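Local coordinates for protein arabinogalactan endo-1,4-beta-galactosidase (Ignisphaera aggregans, PDB 7OSK) that probably hydrolyses internal beta-1,4-galactosidic bonds of arabinogalactan, using a hyperthermostable calcium-binding catalytic domain of glycoside hydrolase family 53, at residues A[290-302]-A[318-330]. Numbering follows the deposited sequence.
Sequences VAETAYAWTLDDS and GGYKASIQGQASF. With CA (calcium ion), chain C.
The Y295 ring meets 318-330 mainly at its edge. G318 CA and K321 O lie there, near the ring plane. The rings of Y295 and F330 are oblique, with planes at 42° and centroids 5.6 Å apart. F330 CD2 touches Y295 CB at 3.6 Å. T293 OG1 lies at the F330 edge, in plane, 3.1 Å from F330 CZ. F330 CA sits over one face of the Y320 ring, offset toward its rim. On W297, one indole face carries T298 CG2, over the ring centre. I324 CG1 approaches W297 CE3 obliquely, at 4.0 Å. The Q327 side chain runs beside W297 in the same direction. With CG anti to the backbone N (chi1 179°) and an extended chain, Q327 brings NE2 to Y295 O. This hydrogen bond is weak (3.3 Å, 135° at the hydrogen). Between the rings the backbones touch through CA-H...O contacts, such as A322 CA to A296 O at 3.3 Å. S323 caps helix 324-342, its OG accepting from G326 N.

The contact joins the loop after the seventh strand of the TIM barrel to the N-terminal end of helix 324-342, within the beta-alpha-beta crossover from strand 287-293 to strand 346-352. Further along this loop, D301 OD1 binds calcium at 2.4 Å, with D303, H305, N307, N370 and E373 completing the site. Aromatic packing and weak polar contacts thus join the two segments, while stronger polar bonds tie T293 to F262 O, Y320 to D333, Q327 to Y351 OH and W297 to the calcium ligand E373.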
ATOM      1  N   VAL A 290      -2.798  -8.087   2.553  1.00 19.84           N
ATOM      2  CA  VAL A 290      -3.469  -6.815   2.809  1.00 20.43           C
ATOM      3  C   VAL A 290      -2.526  -5.681   2.407  1.00 20.40           C
ATOM      4  O   VAL A 290      -1.606  -5.332   3.150  1.00 18.31           O
ATOM      5  CB  VAL A 290      -3.883  -6.664   4.290  1.00 19.33           C
ATOM      6  CG1 VAL A 290      -4.598  -5.337   4.517  1.00 20.02           C
ATOM      7  CG2 VAL A 290      -4.766  -7.828   4.722  1.00 19.85           C
ATOM      8  N   ALA A 291      -2.758  -5.110   1.227  1.00 21.35           N
ATOM      9  CA  ALA A 291      -1.878  -4.080   0.681  1.00 19.37           C
ATOM     10  C   ALA A 291      -2.069  -2.744   1.383  1.00 20.41           C
ATOM     11  O   ALA A 291      -1.129  -1.958   1.500  1.00 19.57           O
ATOM     12  CB  ALA A 291      -2.115  -3.916  -0.808  1.00 18.24           C
ATOM     13  N   GLU A 292      -3.293  -2.481   1.828  1.00 21.50           N
ATOM     14  CA  GLU A 292      -3.596  -1.235   2.516  1.00 22.09           C
ATOM     15  C   GLU A 292      -4.611  -1.445   3.627  1.00 19.91           C
ATOM     16  O   GLU A 292      -5.615  -2.132   3.451  1.00 20.51           O
ATOM     17  CB  GLU A 292      -4.118  -0.184   1.533  1.00 19.53           C
ATOM     18  CG  GLU A 292      -3.096   0.274   0.500  1.00 21.47           C
ATOM     19  CD  GLU A 292      -3.613   1.401  -0.383  1.00 23.43           C
ATOM     20  OE1 GLU A 292      -4.720   1.919  -0.110  1.00 21.52           O
ATOM     21  OE2 GLU A 292      -2.910   1.769  -1.349  1.00 20.44           O
ATOM     22  N   THR A 293      -4.334  -0.842   4.776  1.00 20.99           N
ATOM     23  CA  THR A 293      -5.261  -0.843   5.896  1.00 20.98           C
ATOM     24  C   THR A 293      -4.800   0.199   6.904  1.00 21.23           C
ATOM     25  O   THR A 293      -3.612   0.515   6.978  1.00 20.73           O
ATOM     26  CB  THR A 293      -5.355  -2.228   6.568  1.00 19.78           C
ATOM     27  OG1 THR A 293      -6.348  -2.194   7.600  1.00 22.76           O
ATOM     28  CG2 THR A 293      -4.019  -2.642   7.167  1.00 20.84           C
ATOM     29  N   ALA A 294      -5.738   0.743   7.671  1.00 22.21           N
ATOM     30  CA  ALA A 294      -5.399   1.744   8.672  1.00 21.37           C
ATOM     31  C   ALA A 294      -6.553   1.984   9.626  1.00 22.02           C
ATOM     32  O   ALA A 294      -7.689   1.603   9.351  1.00 24.48           O
ATOM     33  CB  ALA A 294      -4.996   3.047   8.004  1.00 21.65           C
ATOM     34  N   TYR A 295      -6.251   2.617  10.753  1.00 23.25           N
ATOM     35  CA  TYR A 295      -7.279   3.031  11.695  1.00 23.26           C
ATOM     36  C   TYR A 295      -6.813   4.255  12.468  1.00 26.02           C
ATOM     37  O   TYR A 295      -5.633   4.607  12.433  1.00 21.23           O
ATOM     38  CB  TYR A 295      -7.630   1.901  12.660  1.00 23.19           C
ATOM     39  CG  TYR A 295      -9.051   1.984  13.157  1.00 25.38           C
ATOM     40  CD1 TYR A 295     -10.109   1.595  12.348  1.00 25.99           C
ATOM     41  CD2 TYR A 295      -9.338   2.464  14.425  1.00 24.73           C
ATOM     42  CE1 TYR A 295     -11.410   1.674  12.787  1.00 26.70           C
ATOM     43  CE2 TYR A 295     -10.641   2.548  14.878  1.00 25.87           C
ATOM     44  CZ  TYR A 295     -11.675   2.151  14.052  1.00 28.78           C
ATOM     45  OH  TYR A 295     -12.978   2.227  14.485  1.00 28.81           O
ATOM     46  N   ALA A 296      -7.748   4.896  13.162  1.00 25.10           N
ATOM     47  CA  ALA A 296      -7.459   6.134  13.869  1.00 23.83           C
ATOM     48  C   ALA A 296      -6.975   5.878  15.292  1.00 24.97           C
ATOM     49  O   ALA A 296      -7.617   5.156  16.055  1.00 25.62           O
ATOM     50  CB  ALA A 296      -8.688   7.023  13.887  1.00 22.99           C
ATOM     51  N   TRP A 297      -5.834   6.470  15.637  1.00 23.73           N
ATOM     52  CA  TRP A 297      -5.335   6.446  17.009  1.00 25.19           C
ATOM     53  C   TRP A 297      -5.887   7.638  17.788  1.00 27.78           C
ATOM     54  O   TRP A 297      -5.723   7.726  19.006  1.00 29.91           O
ATOM     55  CB  TRP A 297      -3.803   6.451  17.033  1.00 26.12           C
ATOM     56  CG  TRP A 297      -3.176   7.650  16.363  1.00 24.99           C
ATOM     57  CD1 TRP A 297      -2.898   7.794  15.036  1.00 22.59           C
ATOM     58  CD2 TRP A 297      -2.747   8.864  16.994  1.00 24.28           C
ATOM     59  NE1 TRP A 297      -2.329   9.022  14.799  1.00 21.54           N
ATOM     60  CE2 TRP A 297      -2.226   9.699  15.985  1.00 21.26           C
ATOM     61  CE3 TRP A 297      -2.757   9.327  18.312  1.00 23.56           C
ATOM     62  CZ2 TRP A 297      -1.720  10.968  16.253  1.00 22.61           C
ATOM     63  CZ3 TRP A 297      -2.255  10.587  18.576  1.00 24.52           C
ATOM     64  CH2 TRP A 297      -1.743  11.393  17.551  1.00 24.58           C
ATOM     65  N   THR A 298      -6.546   8.549  17.075  1.00 26.53           N
ATOM     66  CA  THR A 298      -7.192   9.705  17.687  1.00 24.75           C
ATOM     67  C   THR A 298      -8.181  10.320  16.705  1.00 24.43           C
ATOM     68  O   THR A 298      -8.224   9.936  15.540  1.00 24.97           O
ATOM     69  CB  THR A 298      -6.171  10.776  18.118  1.00 25.00           C
ATOM     70  OG1 THR A 298      -6.860  11.897  18.689  1.00 27.90           O
ATOM     71  CG2 THR A 298      -5.350  11.247  16.927  1.00 25.83           C
ATOM     72  N   LEU A 299      -8.964  11.282  17.181  1.00 26.09           N
ATOM     73  CA  LEU A 299      -9.960  11.949  16.351  1.00 27.26           C
ATOM     74  C   LEU A 299      -9.593  13.415  16.156  1.00 26.54           C
ATOM     75  O   LEU A 299     -10.202  14.116  15.347  1.00 25.84           O
ATOM     76  CB  LEU A 299     -11.348  11.819  16.989  1.00 26.92           C
ATOM     77  CG  LEU A 299     -12.570  11.395  16.160  1.00 30.74           C
ATOM     78  CD1 LEU A 299     -12.229  10.493  14.980  1.00 29.54           C
ATOM     79  CD2 LEU A 299     -13.562  10.690  17.073  1.00 32.85           C
ATOM     80  N   ASP A 300      -8.588  13.872  16.895  1.00 26.49           N
ATOM     81  CA  ASP A 300      -8.152  15.259  16.819  1.00 27.40           C
ATOM     82  C   ASP A 300      -7.476  15.584  15.484  1.00 26.41           C
ATOM     83  O   ASP A 300      -7.153  14.689  14.703  1.00 27.25           O
ATOM     84  CB  ASP A 300      -7.203  15.575  17.979  1.00 28.33           C
ATOM     85  CG  ASP A 300      -7.940  15.848  19.277  1.00 29.74           C
ATOM     86  OD1 ASP A 300      -9.090  15.385  19.424  1.00 26.41           O
ATOM     87  OD2 ASP A 300      -7.368  16.530  20.152  1.00 40.78           O
ATOM     88  N   ASP A 301      -7.284  16.877  15.236  1.00 26.40           N
ATOM     89  CA  ASP A 301      -6.617  17.363  14.031  1.00 26.80           C
ATOM     90  C   ASP A 301      -5.422  18.227  14.427  1.00 27.56           C
ATOM     91  O   ASP A 301      -5.416  18.830  15.501  1.00 27.12           O
ATOM     92  CB  ASP A 301      -7.588  18.161  13.154  1.00 27.69           C
ATOM     93  CG  ASP A 301      -6.994  18.525  11.806  1.00 28.26           C
ATOM     94  OD1 ASP A 301      -6.945  17.647  10.920  1.00 32.32           O
ATOM     95  OD2 ASP A 301      -6.587  19.693  11.627  1.00 27.82           O
ATOM     96  N   SER A 302      -4.423  18.285  13.550  1.00 28.27           N
ATOM     97  CA  SER A 302      -3.152  18.944  13.847  1.00 25.27           C
ATOM     98  C   SER A 302      -2.898  20.186  12.992  1.00 27.77           C
ATOM     99  O   SER A 302      -2.458  21.218  13.506  1.00 31.17           O
ATOM    100  CB  SER A 302      -2.002  17.954  13.650  1.00 24.76           C
ATOM    101  OG  SER A 302      -0.765  18.517  14.048  1.00 28.88           O
ATOM    102  N   GLY A 318     -15.983   0.982  12.103  1.00 34.84           N
ATOM    103  CA  GLY A 318     -14.781   0.180  12.222  1.00 31.24           C
ATOM    104  C   GLY A 318     -14.873  -0.880  13.299  1.00 31.68           C
ATOM    105  O   GLY A 318     -14.151  -1.877  13.260  1.00 31.34           O
ATOM    106  N   GLY A 319     -15.752  -0.660  14.272  1.00 30.90           N
ATOM    107  CA  GLY A 319     -15.937  -1.605  15.358  1.00 31.50           C
ATOM    108  C   GLY A 319     -14.928  -1.397  16.471  1.00 30.96           C
ATOM    109  O   GLY A 319     -15.129  -1.860  17.594  1.00 31.73           O
ATOM    110  N   TYR A 320     -13.839  -0.702  16.155  1.00 29.45           N
ATOM    111  CA  TYR A 320     -12.829  -0.350  17.144  1.00 27.88           C
ATOM    112  C   TYR A 320     -12.935   1.130  17.472  1.00 28.50           C
ATOM    113  O   TYR A 320     -13.451   1.916  16.679  1.00 29.85           O
ATOM    114  CB  TYR A 320     -11.428  -0.698  16.634  1.00 27.48           C
ATOM    115  CG  TYR A 320     -11.203  -2.187  16.503  1.00 28.88           C
ATOM    116  CD1 TYR A 320     -11.751  -2.897  15.445  1.00 27.62           C
ATOM    117  CD2 TYR A 320     -10.455  -2.886  17.444  1.00 26.50           C
ATOM    118  CE1 TYR A 320     -11.558  -4.259  15.322  1.00 27.15           C
ATOM    119  CE2 TYR A 320     -10.255  -4.249  17.326  1.00 26.61           C
ATOM    120  CZ  TYR A 320     -10.809  -4.928  16.264  1.00 26.84           C
ATOM    121  OH  TYR A 320     -10.618  -6.284  16.139  1.00 25.64           O
ATOM    122  N   LYS A 321     -12.453   1.501  18.650  1.00 28.67           N
ATOM    123  CA  LYS A 321     -12.539   2.875  19.114  1.00 28.41           C
ATOM    124  C   LYS A 321     -11.267   3.621  18.698  1.00 27.54           C
ATOM    125  O   LYS A 321     -10.213   3.010  18.524  1.00 27.53           O
ATOM    126  CB  LYS A 321     -12.766   2.897  20.632  1.00 29.17           C
ATOM    127  CG  LYS A 321     -11.544   3.180  21.481  1.00 27.26           C
ATOM    128  CD  LYS A 321     -11.401   4.674  21.724  1.00 30.07           C
ATOM    129  CE  LYS A 321     -11.840   5.067  23.126  1.00 30.88           C
ATOM    130  NZ  LYS A 321     -12.848   6.162  23.107  1.00 33.89           N
ATOM    131  N   ALA A 322     -11.369   4.936  18.525  1.00 28.36           N
ATOM    132  CA  ALA A 322     -10.261   5.724  17.986  1.00 28.70           C
ATOM    133  C   ALA A 322      -9.257   6.140  19.060  1.00 27.15           C
ATOM    134  O   ALA A 322      -9.148   7.318  19.392  1.00 26.48           O
ATOM    135  CB  ALA A 322     -10.798   6.956  17.270  1.00 28.98           C
ATOM    136  N   SER A 323      -8.534   5.164  19.599  1.00 26.49           N
ATOM    137  CA  SER A 323      -7.440   5.429  20.530  1.00 27.34           C
ATOM    138  C   SER A 323      -6.196   4.690  20.068  1.00 28.07           C
ATOM    139  O   SER A 323      -6.257   3.879  19.145  1.00 32.21           O
ATOM    140  CB  SER A 323      -7.802   4.998  21.951  1.00 27.94           C
ATOM    141  OG  SER A 323      -8.091   3.610  21.998  1.00 28.63           O
ATOM    142  N   ILE A 324      -5.071   4.954  20.722  1.00 25.70           N
ATOM    143  CA  ILE A 324      -3.833   4.272  20.383  1.00 28.03           C
ATOM    144  C   ILE A 324      -3.992   2.778  20.646  1.00 27.48           C
ATOM    145  O   ILE A 324      -3.504   1.949  19.880  1.00 28.57           O
ATOM    146  CB  ILE A 324      -2.639   4.832  21.180  1.00 35.62           C
ATOM    147  CG1 ILE A 324      -2.524   6.345  20.951  1.00 29.96           C
ATOM    148  CG2 ILE A 324      -1.354   4.115  20.778  1.00 32.02           C
ATOM    149  CD1 ILE A 324      -1.347   7.010  21.645  1.00 30.17           C
ATOM    150  N   GLN A 325      -4.685   2.443  21.730  1.00 28.90           N
ATOM    151  CA  GLN A 325      -5.011   1.053  22.039  1.00 27.72           C
ATOM    152  C   GLN A 325      -5.968   0.479  20.998  1.00 27.61           C
ATOM    153  O   GLN A 325      -5.805  -0.656  20.549  1.00 27.40           O
ATOM    154  CB  GLN A 325      -5.632   0.943  23.434  1.00 28.19           C
ATOM    155  CG  GLN A 325      -5.989  -0.478  23.855  1.00 25.94           C
ATOM    156  CD  GLN A 325      -4.766  -1.334  24.105  1.00 29.61           C
ATOM    157  OE1 GLN A 325      -4.107  -1.207  25.137  1.00 30.55           O
ATOM    158  NE2 GLN A 325      -4.453  -2.214  23.159  1.00 29.41           N
ATOM    159  N   GLY A 326      -6.974   1.266  20.631  1.00 26.20           N
ATOM    160  CA  GLY A 326      -7.973   0.832  19.673  1.00 25.10           C
ATOM    161  C   GLY A 326      -7.371   0.585  18.307  1.00 27.34           C
ATOM    162  O   GLY A 326      -7.818  -0.295  17.571  1.00 28.73           O
ATOM    163  N   GLN A 327      -6.354   1.371  17.968  1.00 25.58           N
ATOM    164  CA  GLN A 327      -5.626   1.197  16.718  1.00 24.67           C
ATOM    165  C   GLN A 327      -4.847  -0.111  16.749  1.00 24.94           C
ATOM    166  O   GLN A 327      -4.894  -0.900  15.807  1.00 22.81           O
ATOM    167  CB  GLN A 327      -4.674   2.375  16.480  1.00 27.07           C
ATOM    168  CG  GLN A 327      -3.849   2.270  15.197  1.00 23.85           C
ATOM    169  CD  GLN A 327      -2.791   3.354  15.082  1.00 23.02           C
ATOM    170  OE1 GLN A 327      -2.034   3.604  16.020  1.00 22.18           O
ATOM    171  NE2 GLN A 327      -2.734   4.002  13.924  1.00 23.97           N
ATOM    172  N   ALA A 328      -4.131  -0.329  17.846  1.00 26.29           N
ATOM    173  CA  ALA A 328      -3.295  -1.510  17.998  1.00 24.76           C
ATOM    174  C   ALA A 328      -4.143  -2.777  18.048  1.00 26.24           C
ATOM    175  O   ALA A 328      -3.782  -3.800  17.465  1.00 25.71           O
ATOM    176  CB  ALA A 328      -2.442  -1.394  19.251  1.00 25.55           C
ATOM    177  N   SER A 329      -5.270  -2.702  18.750  1.00 27.73           N
ATOM    178  CA  SER A 329      -6.177  -3.838  18.866  1.00 25.58           C
ATOM    179  C   SER A 329      -6.659  -4.277  17.489  1.00 25.74           C
ATOM    180  O   SER A 329      -6.748  -5.470  17.200  1.00 26.08           O
ATOM    181  CB  SER A 329      -7.372  -3.489  19.754  1.00 25.70           C
ATOM    182  OG  SER A 329      -6.955  -3.172  21.070  1.00 24.52           O
ATOM    183  N   PHE A 330      -6.966  -3.302  16.640  1.00 25.59           N
ATOM    184  CA  PHE A 330      -7.417  -3.589  15.285  1.00 26.68           C
ATOM    185  C   PHE A 330      -6.334  -4.282  14.461  1.00 26.16           C
ATOM    186  O   PHE A 330      -6.612  -5.262  13.767  1.00 26.40           O
ATOM    187  CB  PHE A 330      -7.857  -2.304  14.583  1.00 25.66           C
ATOM    188  CG  PHE A 330      -7.847  -2.405  13.086  1.00 25.30           C
ATOM    189  CD1 PHE A 330      -8.709  -3.270  12.432  1.00 27.43           C
ATOM    190  CD2 PHE A 330      -6.974  -1.642  12.332  1.00 22.75           C
ATOM    191  CE1 PHE A 330      -8.700  -3.371  11.054  1.00 26.11           C
ATOM    192  CE2 PHE A 330      -6.961  -1.736  10.952  1.00 24.50           C
ATOM    193  CZ  PHE A 330      -7.827  -2.602  10.314  1.00 24.28           C
TER
HETATM  194 CA    CA C 501      -5.268  17.016   9.346  1.00 28.46          CA